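Local coordinates for protein 6-aminohexanoate-cyclic-dimer hydrolase (Arthrobacter sp., PDB 3A2Q) that hydrolyses the cyclic dimer of 6-aminohexanoic acid, a by-product of nylon-6 manufacture, opening one amide bond to give the linear dimer, at residues D305-D317 with G409-A423. The protein carries 1 engineered substitution. Sequence-based numbering, arbitrary orientation.
Sequences DRSFLKDYSTICD and GRQSAFISGSLQMLA. With ACA (6-aminohexanoic acid), chain C.
Leu309 and Phe414 form the tight centre of this contact, a worked example of a loop's aromatic ring packed against a helix. Leu309 CD1 sits over the middle of the Phe414 ring in a CH-pi contact, 3.8 Å from its centroid and 11° off the normal, while CG of Gln411, from the same loop, covers the opposite face. Ser313 CA lies at the ring edge, near its plane, and Tyr312 CD2 comes within 3.5 Å of Phe414 CZ; the two aromatic rings meet rim to rim. With CG of Leu309 turned anti to its N (chi1 -159°), CD2 reaches Leu419 CD1 as well.

Toward Asp317 the join is polar yet buried. Gln411 N gives Ser313 OG a weak, 3.3 Å hydrogen bond, and Gln411 NE2 gives another to Asp317 OD1, bent to 141°. A water links Ser313 OG, Asp317 OD2 and Gly409 O; Arg350 pairs with Asp317, and Asn125 holds Gln411 OE1. At the other end Arg306, salt-bridged to Asp270, lays a guanidinium face on Leu419, and a water joins its NE to Ala423 O. The loose, solvent side is at exposed Lys310, whose backbone underlies the guanidinium of poorly ordered Arg410; weak water links tie Arg410 to Arg306.

Cys316 SG lies 3.2 Å from N of a bound 6-aminohexanoic acid: helix and loop together form part of the wall of its pocket, probably where substrate binds in this amidase-family fold.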
ATOM      1  N   ASP A 305      -4.458   3.380  22.597  1.00 28.64           N
ATOM      2  CA  ASP A 305      -5.627   2.515  22.648  1.00 28.40           C
ATOM      3  C   ASP A 305      -5.850   1.825  21.305  1.00 29.69           C
ATOM      4  O   ASP A 305      -5.792   2.459  20.248  1.00 30.93           O
ATOM      5  CB  ASP A 305      -6.851   3.362  23.043  1.00 31.55           C
ATOM      6  CG  ASP A 305      -8.163   2.602  22.947  1.00 40.47           C
ATOM      7  OD1 ASP A 305      -8.248   1.464  23.454  1.00 38.43           O
ATOM      8  OD2 ASP A 305      -9.121   3.160  22.373  1.00 48.88           O
ATOM      9  N   ARG A 306      -6.068   0.517  21.339  1.00 26.60           N
ATOM     10  CA  ARG A 306      -6.322  -0.210  20.105  1.00 26.33           C
ATOM     11  C   ARG A 306      -7.613  -1.009  20.255  1.00 26.37           C
ATOM     12  O   ARG A 306      -7.824  -2.006  19.568  1.00 27.70           O
ATOM     13  CB  ARG A 306      -5.154  -1.138  19.748  1.00 23.74           C
ATOM     14  CG  ARG A 306      -5.004  -1.339  18.240  1.00 20.28           C
ATOM     15  CD  ARG A 306      -3.964  -2.370  17.874  1.00 22.48           C
ATOM     16  NE  ARG A 306      -2.637  -2.033  18.384  1.00 27.02           N
ATOM     17  CZ  ARG A 306      -2.001  -2.720  19.328  1.00 29.13           C
ATOM     18  NH1 ARG A 306      -2.571  -3.788  19.870  1.00 27.99           N
ATOM     19  NH2 ARG A 306      -0.794  -2.341  19.728  1.00 24.61           N
ATOM     20  N   SER A 307      -8.479  -0.551  21.153  1.00 26.06           N
ATOM     21  CA  SER A 307      -9.765  -1.207  21.396  1.00 30.05           C
ATOM     22  C   SER A 307     -10.584  -1.296  20.116  1.00 29.71           C
ATOM     23  O   SER A 307     -11.322  -2.255  19.897  1.00 28.35           O
ATOM     24  CB  SER A 307     -10.566  -0.429  22.443  1.00 29.44           C
ATOM     25  OG  SER A 307      -9.908  -0.439  23.693  1.00 39.44           O
ATOM     26  N   PHE A 308     -10.443  -0.282  19.271  1.00 27.93           N
ATOM     27  CA  PHE A 308     -11.169  -0.207  18.011  1.00 27.96           C
ATOM     28  C   PHE A 308     -10.918  -1.394  17.088  1.00 29.05           C
ATOM     29  O   PHE A 308     -11.770  -1.732  16.261  1.00 30.02           O
ATOM     30  CB  PHE A 308     -10.777   1.078  17.274  1.00 27.35           C
ATOM     31  CG  PHE A 308      -9.379   1.049  16.706  1.00 26.14           C
ATOM     32  CD1 PHE A 308      -9.132   0.476  15.463  1.00 25.86           C
ATOM     33  CD2 PHE A 308      -8.311   1.574  17.425  1.00 25.57           C
ATOM     34  CE1 PHE A 308      -7.838   0.423  14.941  1.00 26.23           C
ATOM     35  CE2 PHE A 308      -7.014   1.529  16.914  1.00 24.99           C
ATOM     36  CZ  PHE A 308      -6.776   0.952  15.670  1.00 27.81           C
ATOM     37  N   LEU A 309      -9.750  -2.021  17.214  1.00 27.54           N
ATOM     38  CA  LEU A 309      -9.421  -3.136  16.338  1.00 28.83           C
ATOM     39  C   LEU A 309     -10.433  -4.272  16.426  1.00 29.31           C
ATOM     40  O   LEU A 309     -10.650  -4.992  15.449  1.00 27.84           O
ATOM     41  CB  LEU A 309      -8.010  -3.660  16.631  1.00 28.99           C
ATOM     42  CG  LEU A 309      -7.368  -4.453  15.484  1.00 29.04           C
ATOM     43  CD1 LEU A 309      -7.302  -3.589  14.224  1.00 30.66           C
ATOM     44  CD2 LEU A 309      -5.975  -4.898  15.882  1.00 30.75           C
ATOM     45  N   LYS A 310     -11.054  -4.433  17.591  1.00 30.46           N
ATOM     46  CA  LYS A 310     -12.049  -5.491  17.758  1.00 32.07           C
ATOM     47  C   LYS A 310     -13.236  -5.188  16.848  1.00 31.01           C
ATOM     48  O   LYS A 310     -13.741  -6.068  16.144  1.00 28.95           O
ATOM     49  CB  LYS A 310     -12.517  -5.566  19.212  1.00 36.43           C
ATOM     50  CG  LYS A 310     -13.477  -6.707  19.481  1.00 37.34           C
ATOM     51  CD  LYS A 310     -14.014  -6.659  20.900  1.00 51.62           C
ATOM     52  CE  LYS A 310     -15.000  -7.793  21.149  1.00 53.91           C
ATOM     53  NZ  LYS A 310     -16.147  -7.744  20.206  1.00 54.37           N
ATOM     54  N   ASP A 311     -13.666  -3.929  16.864  1.00 29.69           N
ATOM     55  CA  ASP A 311     -14.783  -3.470  16.045  1.00 31.29           C
ATOM     56  C   ASP A 311     -14.425  -3.544  14.568  1.00 28.31           C
ATOM     57  O   ASP A 311     -15.254  -3.892  13.737  1.00 28.47           O
ATOM     58  CB  ASP A 311     -15.141  -2.026  16.398  1.00 31.96           C
ATOM     59  CG  ASP A 311     -15.554  -1.865  17.842  1.00 44.47           C
ATOM     60  OD1 ASP A 311     -16.586  -2.450  18.238  1.00 46.24           O
ATOM     61  OD2 ASP A 311     -14.843  -1.156  18.584  1.00 49.05           O
ATOM     62  N   TYR A 312     -13.181  -3.208  14.246  1.00 27.13           N
ATOM     63  CA  TYR A 312     -12.721  -3.245  12.871  1.00 25.88           C
ATOM     64  C   TYR A 312     -12.739  -4.685  12.352  1.00 27.80           C
ATOM     65  O   TYR A 312     -13.112  -4.946  11.207  1.00 28.20           O
ATOM     66  CB  TYR A 312     -11.308  -2.663  12.792  1.00 25.40           C
ATOM     67  CG  TYR A 312     -10.780  -2.492  11.390  1.00 31.33           C
ATOM     68  CD1 TYR A 312     -11.515  -1.804  10.423  1.00 40.81           C
ATOM     69  CD2 TYR A 312      -9.534  -3.000  11.031  1.00 37.62           C
ATOM     70  CE1 TYR A 312     -11.020  -1.630   9.132  1.00 39.28           C
ATOM     71  CE2 TYR A 312      -9.029  -2.828   9.746  1.00 40.70           C
ATOM     72  CZ  TYR A 312      -9.775  -2.146   8.804  1.00 39.66           C
ATOM     73  OH  TYR A 312      -9.280  -1.995   7.531  1.00 42.13           O
ATOM     74  N   SER A 313     -12.335  -5.618  13.207  1.00 25.98           N
ATOM     75  CA  SER A 313     -12.296  -7.031  12.844  1.00 29.13           C
ATOM     76  C   SER A 313     -13.684  -7.536  12.462  1.00 25.41           C
ATOM     77  O   SER A 313     -13.833  -8.299  11.510  1.00 29.02           O
ATOM     78  CB  SER A 313     -11.754  -7.859  14.017  1.00 27.79           C
ATOM     79  OG  SER A 313     -11.526  -9.203  13.621  1.00 35.77           O
ATOM     80  N   THR A 314     -14.694  -7.114  13.214  1.00 27.55           N
ATOM     81  CA  THR A 314     -16.067  -7.526  12.944  1.00 28.74           C
ATOM     82  C   THR A 314     -16.506  -7.036  11.567  1.00 29.91           C
ATOM     83  O   THR A 314     -17.145  -7.765  10.811  1.00 27.47           O
ATOM     84  CB  THR A 314     -17.020  -6.982  14.020  1.00 33.79           C
ATOM     85  OG1 THR A 314     -16.664  -7.552  15.287  1.00 31.41           O
ATOM     86  CG2 THR A 314     -18.473  -7.333  13.684  1.00 29.54           C
ATOM     87  N   ILE A 315     -16.148  -5.799  11.237  1.00 29.10           N
ATOM     88  CA  ILE A 315     -16.496  -5.246   9.939  1.00 27.53           C
ATOM     89  C   ILE A 315     -15.770  -6.041   8.861  1.00 25.69           C
ATOM     90  O   ILE A 315     -16.337  -6.336   7.807  1.00 29.28           O
ATOM     91  CB  ILE A 315     -16.103  -3.761   9.852  1.00 26.06           C
ATOM     92  CG1 ILE A 315     -16.975  -2.949  10.808  1.00 29.72           C
ATOM     93  CG2 ILE A 315     -16.241  -3.268   8.417  1.00 22.88           C
ATOM     94  CD1 ILE A 315     -16.557  -1.498  10.954  1.00 24.69           C
ATOM     95  N   CYS A 316     -14.518  -6.401   9.134  1.00 25.93           N
ATOM     96  CA  CYS A 316     -13.726  -7.174   8.187  1.00 26.14           C
ATOM     97  C   CYS A 316     -14.335  -8.559   7.938  1.00 27.88           C
ATOM     98  O   CYS A 316     -14.291  -9.062   6.815  1.00 26.55           O
ATOM     99  CB  CYS A 316     -12.284  -7.310   8.683  1.00 28.93           C
ATOM    100  SG  CYS A 316     -11.286  -5.810   8.454  1.00 33.20           S
ATOM    101  N   ASP A 317     -14.905  -9.171   8.976  1.00 27.93           N
ATOM    102  CA  ASP A 317     -15.527 -10.485   8.806  1.00 30.18           C
ATOM    103  C   ASP A 317     -16.637 -10.386   7.768  1.00 30.07           C
ATOM    104  O   ASP A 317     -16.740 -11.220   6.874  1.00 31.61           O
ATOM    105  CB  ASP A 317     -16.126 -10.997  10.119  1.00 29.26           C
ATOM    106  CG  ASP A 317     -15.073 -11.414  11.125  1.00 29.44           C
ATOM    107  OD1 ASP A 317     -13.942 -11.736  10.705  1.00 37.15           O
ATOM    108  OD2 ASP A 317     -15.384 -11.435  12.335  1.00 29.84           O
ATOM    109  N   GLY A 409     -12.068 -16.058  17.333  1.00 79.20           N
ATOM    110  CA  GLY A 409     -12.673 -14.731  17.262  1.00 76.14           C
ATOM    111  C   GLY A 409     -12.139 -13.602  16.394  1.00 73.37           C
ATOM    112  O   GLY A 409     -12.918 -12.844  15.811  1.00 72.89           O
ATOM    113  N   ARG A 410     -10.825 -13.479  16.289  1.00 71.42           N
ATOM    114  CA  ARG A 410     -10.280 -12.374  15.515  1.00 68.59           C
ATOM    115  C   ARG A 410      -9.431 -12.698  14.289  1.00 64.75           C
ATOM    116  O   ARG A 410      -8.909 -13.799  14.140  1.00 63.62           O
ATOM    117  CB  ARG A 410      -9.506 -11.444  16.458  1.00 70.89           C
ATOM    118  CG  ARG A 410      -8.840 -10.234  15.809  1.00 75.50           C
ATOM    119  CD  ARG A 410      -8.219  -9.313  16.849  1.00 77.64           C
ATOM    120  NE  ARG A 410      -9.210  -8.746  17.751  1.00 78.85           N
ATOM    121  CZ  ARG A 410      -8.940  -7.808  18.649  1.00 81.60           C
ATOM    122  NH1 ARG A 410      -7.709  -7.333  18.756  1.00 79.45           N
ATOM    123  NH2 ARG A 410      -9.896  -7.345  19.440  1.00 85.78           N
ATOM    124  N   GLN A 411      -9.317 -11.699  13.415  1.00 61.66           N
ATOM    125  CA  GLN A 411      -8.554 -11.767  12.169  1.00 57.32           C
ATOM    126  C   GLN A 411      -7.151 -12.324  12.434  1.00 54.44           C
ATOM    127  O   GLN A 411      -6.513 -11.971  13.426  1.00 53.66           O
ATOM    128  CB  GLN A 411      -8.433 -10.360  11.572  1.00 57.83           C
ATOM    129  CG  GLN A 411      -8.401 -10.295  10.058  1.00 65.85           C
ATOM    130  CD  GLN A 411      -9.746 -10.599   9.432  1.00 64.49           C
ATOM    131  OE1 GLN A 411      -9.891 -10.595   8.209  1.00 65.38           O
ATOM    132  NE2 GLN A 411     -10.741 -10.864  10.269  1.00 65.72           N
ATOM    133  N   SER A 412      -6.672 -13.192  11.547  1.00 50.67           N
ATOM    134  CA  SER A 412      -5.344 -13.780  11.713  1.00 46.81           C
ATOM    135  C   SER A 412      -4.264 -12.703  11.613  1.00 44.03           C
ATOM    136  O   SER A 412      -3.212 -12.809  12.242  1.00 42.43           O
ATOM    137  CB  SER A 412      -5.102 -14.878  10.662  1.00 48.11           C
ATOM    138  OG  SER A 412      -5.274 -14.388   9.345  1.00 50.80           O
ATOM    139  N   ALA A 413      -4.541 -11.655  10.842  1.00 41.43           N
ATOM    140  CA  ALA A 413      -3.589 -10.564  10.670  1.00 38.19           C
ATOM    141  C   ALA A 413      -3.534  -9.658  11.896  1.00 35.28           C
ATOM    142  O   ALA A 413      -2.634  -8.830  12.021  1.00 35.04           O
ATOM    143  CB  ALA A 413      -3.951  -9.746   9.433  1.00 37.73           C
ATOM    144  N   PHE A 414      -4.494  -9.816  12.800  1.00 33.29           N
ATOM    145  CA  PHE A 414      -4.541  -8.995  14.004  1.00 34.03           C
ATOM    146  C   PHE A 414      -3.984  -9.692  15.241  1.00 34.44           C
ATOM    147  O   PHE A 414      -4.212  -9.238  16.357  1.00 35.11           O
ATOM    148  CB  PHE A 414      -5.976  -8.542  14.297  1.00 32.26           C
ATOM    149  CG  PHE A 414      -6.576  -7.665  13.226  1.00 34.90           C
ATOM    150  CD1 PHE A 414      -5.771  -7.038  12.280  1.00 29.56           C
ATOM    151  CD2 PHE A 414      -7.948  -7.437  13.189  1.00 36.83           C
ATOM    152  CE1 PHE A 414      -6.323  -6.199  11.316  1.00 30.54           C
ATOM    153  CE2 PHE A 414      -8.510  -6.593  12.222  1.00 36.74           C
ATOM    154  CZ  PHE A 414      -7.692  -5.975  11.287  1.00 31.15           C
ATOM    155  N   ILE A 415      -3.257 -10.788  15.052  1.00 33.24           N
ATOM    156  CA  ILE A 415      -2.691 -11.502  16.193  1.00 38.54           C
ATOM    157  C   ILE A 415      -1.167 -11.557  16.172  1.00 37.83           C
ATOM    158  O   ILE A 415      -0.545 -11.517  15.111  1.00 36.30           O
ATOM    159  CB  ILE A 415      -3.231 -12.951  16.282  1.00 43.10           C
ATOM    160  CG1 ILE A 415      -2.829 -13.738  15.034  1.00 48.30           C
ATOM    161  CG2 ILE A 415      -4.745 -12.930  16.445  1.00 44.23           C
ATOM    162  CD1 ILE A 415      -3.274 -15.183  15.049  1.00 57.67           C
ATOM    163  N   SER A 416      -0.592 -11.640  17.371  1.00 37.69           N
ATOM    164  CA  SER A 416       0.850 -11.720  17.607  1.00 38.89           C
ATOM    165  C   SER A 416       1.804 -11.200  16.527  1.00 38.41           C
ATOM    166  O   SER A 416       2.000  -9.988  16.379  1.00 38.71           O
ATOM    167  CB  SER A 416       1.226 -13.167  17.945  1.00 44.71           C
ATOM    168  OG  SER A 416       0.909 -14.044  16.874  1.00 51.47           O
ATOM    169  N   GLY A 417       2.408 -12.138  15.796  1.00 35.09           N
ATOM    170  CA  GLY A 417       3.369 -11.814  14.755  1.00 32.96           C
ATOM    171  C   GLY A 417       2.903 -10.892  13.646  1.00 32.57           C
ATOM    172  O   GLY A 417       3.698 -10.119  13.119  1.00 29.19           O
ATOM    173  N   SER A 418       1.629 -10.983  13.276  1.00 29.81           N
ATOM    174  CA  SER A 418       1.086 -10.125  12.231  1.00 28.10           C
ATOM    175  C   SER A 418       0.703  -8.776  12.825  1.00 26.48           C
ATOM    176  O   SER A 418       0.857  -7.740  12.180  1.00 26.91           O
ATOM    177  CB  SER A 418      -0.152 -10.763  11.583  1.00 29.74           C
ATOM    178  OG  SER A 418       0.190 -11.892  10.797  1.00 30.15           O
ATOM    179  N   LEU A 419       0.200  -8.787  14.057  1.00 24.62           N
ATOM    180  CA  LEU A 419      -0.197  -7.544  14.704  1.00 22.68           C
ATOM    181  C   LEU A 419       0.935  -6.519  14.682  1.00 26.55           C
ATOM    182  O   LEU A 419       0.707  -5.345  14.393  1.00 24.94           O
ATOM    183  CB  LEU A 419      -0.636  -7.806  16.150  1.00 26.63           C
ATOM    184  CG  LEU A 419      -0.995  -6.579  17.000  1.00 28.53           C
ATOM    185  CD1 LEU A 419      -2.101  -5.784  16.328  1.00 24.10           C
ATOM    186  CD2 LEU A 419      -1.422  -7.018  18.397  1.00 31.12           C
ATOM    187  N   GLN A 420       2.161  -6.959  14.962  1.00 24.69           N
ATOM    188  CA  GLN A 420       3.290  -6.032  14.984  1.00 25.80           C
ATOM    189  C   GLN A 420       3.630  -5.408  13.632  1.00 24.68           C
ATOM    190  O   GLN A 420       4.307  -4.383  13.575  1.00 26.43           O
ATOM    191  CB  GLN A 420       4.533  -6.699  15.574  1.00 27.63           C
ATOM    192  CG  GLN A 420       4.442  -6.907  17.076  1.00 29.50           C
ATOM    193  CD  GLN A 420       5.811  -7.060  17.729  1.00 46.01           C
ATOM    194  OE1 GLN A 420       6.153  -8.123  18.251  1.00 48.31           O
ATOM    195  NE2 GLN A 420       6.602  -5.987  17.703  1.00 39.93           N
ATOM    196  N   MET A 421       3.165  -6.015  12.549  1.00 23.77           N
ATOM    197  CA  MET A 421       3.423  -5.466  11.226  1.00 22.02           C
ATOM    198  C   MET A 421       2.505  -4.269  10.956  1.00 23.15           C
ATOM    199  O   MET A 421       2.907  -3.306  10.306  1.00 22.98           O
ATOM    200  CB  MET A 421       3.167  -6.517  10.145  1.00 24.56           C
ATOM    201  CG  MET A 421       4.047  -7.751  10.210  1.00 22.84           C
ATOM    202  SD  MET A 421       5.774  -7.375   9.959  1.00 28.77           S
ATOM    203  CE  MET A 421       5.803  -7.103   8.183  1.00 29.74           C
ATOM    204  N   LEU A 422       1.277  -4.329  11.467  1.00 21.74           N
ATOM    205  CA  LEU A 422       0.300  -3.271  11.208  1.00 21.97           C
ATOM    206  C   LEU A 422      -0.148  -2.376  12.367  1.00 22.61           C
ATOM    207  O   LEU A 422      -0.975  -1.485  12.166  1.00 21.80           O
ATOM    208  CB  LEU A 422      -0.941  -3.893  10.544  1.00 23.58           C
ATOM    209  CG  LEU A 422      -1.623  -5.073  11.255  1.00 22.73           C
ATOM    210  CD1 LEU A 422      -2.313  -4.594  12.524  1.00 24.13           C
ATOM    211  CD2 LEU A 422      -2.653  -5.720  10.325  1.00 26.48           C
ATOM    212  N   ALA A 423       0.395  -2.584  13.563  1.00 22.88           N
ATOM    213  CA  ALA A 423      -0.017  -1.781  14.717  1.00 21.78           C
ATOM    214  C   ALA A 423       0.182  -0.271  14.562  1.00 22.98           C
ATOM    215  O   ALA A 423      -0.622   0.511  15.068  1.00 22.25           O
ATOM    216  CB  ALA A 423       0.689  -2.275  15.980  1.00 22.60           C
TER
HETATM  217  C   ACA C 602      -4.679  -4.874   4.026  1.00 38.12           C
HETATM  218  O   ACA C 602      -4.761  -3.682   4.336  1.00 31.11           O
HETATM  219  C2  ACA C 602      -3.936  -5.864   4.912  1.00 36.13           C
HETATM  220  C3  ACA C 602      -4.553  -6.005   6.301  1.00 39.61           C
HETATM  221  C4  ACA C 602      -5.717  -6.997   6.330  1.00 41.85           C
HETATM  222  C5  ACA C 602      -6.743  -6.609   7.396  1.00 47.58           C
HETATM  223  C6  ACA C 602      -8.043  -7.399   7.277  1.00 49.59           C
HETATM  224  N   ACA C 602      -9.014  -6.760   6.389  1.00 53.42           N
HETATM  225  O   HOH W   1      -1.898   0.422  17.359  1.00 31.61           O
HETATM  226  O   HOH W   2      -5.334  -5.078  19.858  1.00 33.89           O
HETATM  227  O   HOH W   3      -8.512  -4.508  20.058  1.00 55.21           O
HETATM  228  O   HOH W   4     -13.790 -10.632  14.219  1.00 32.81           O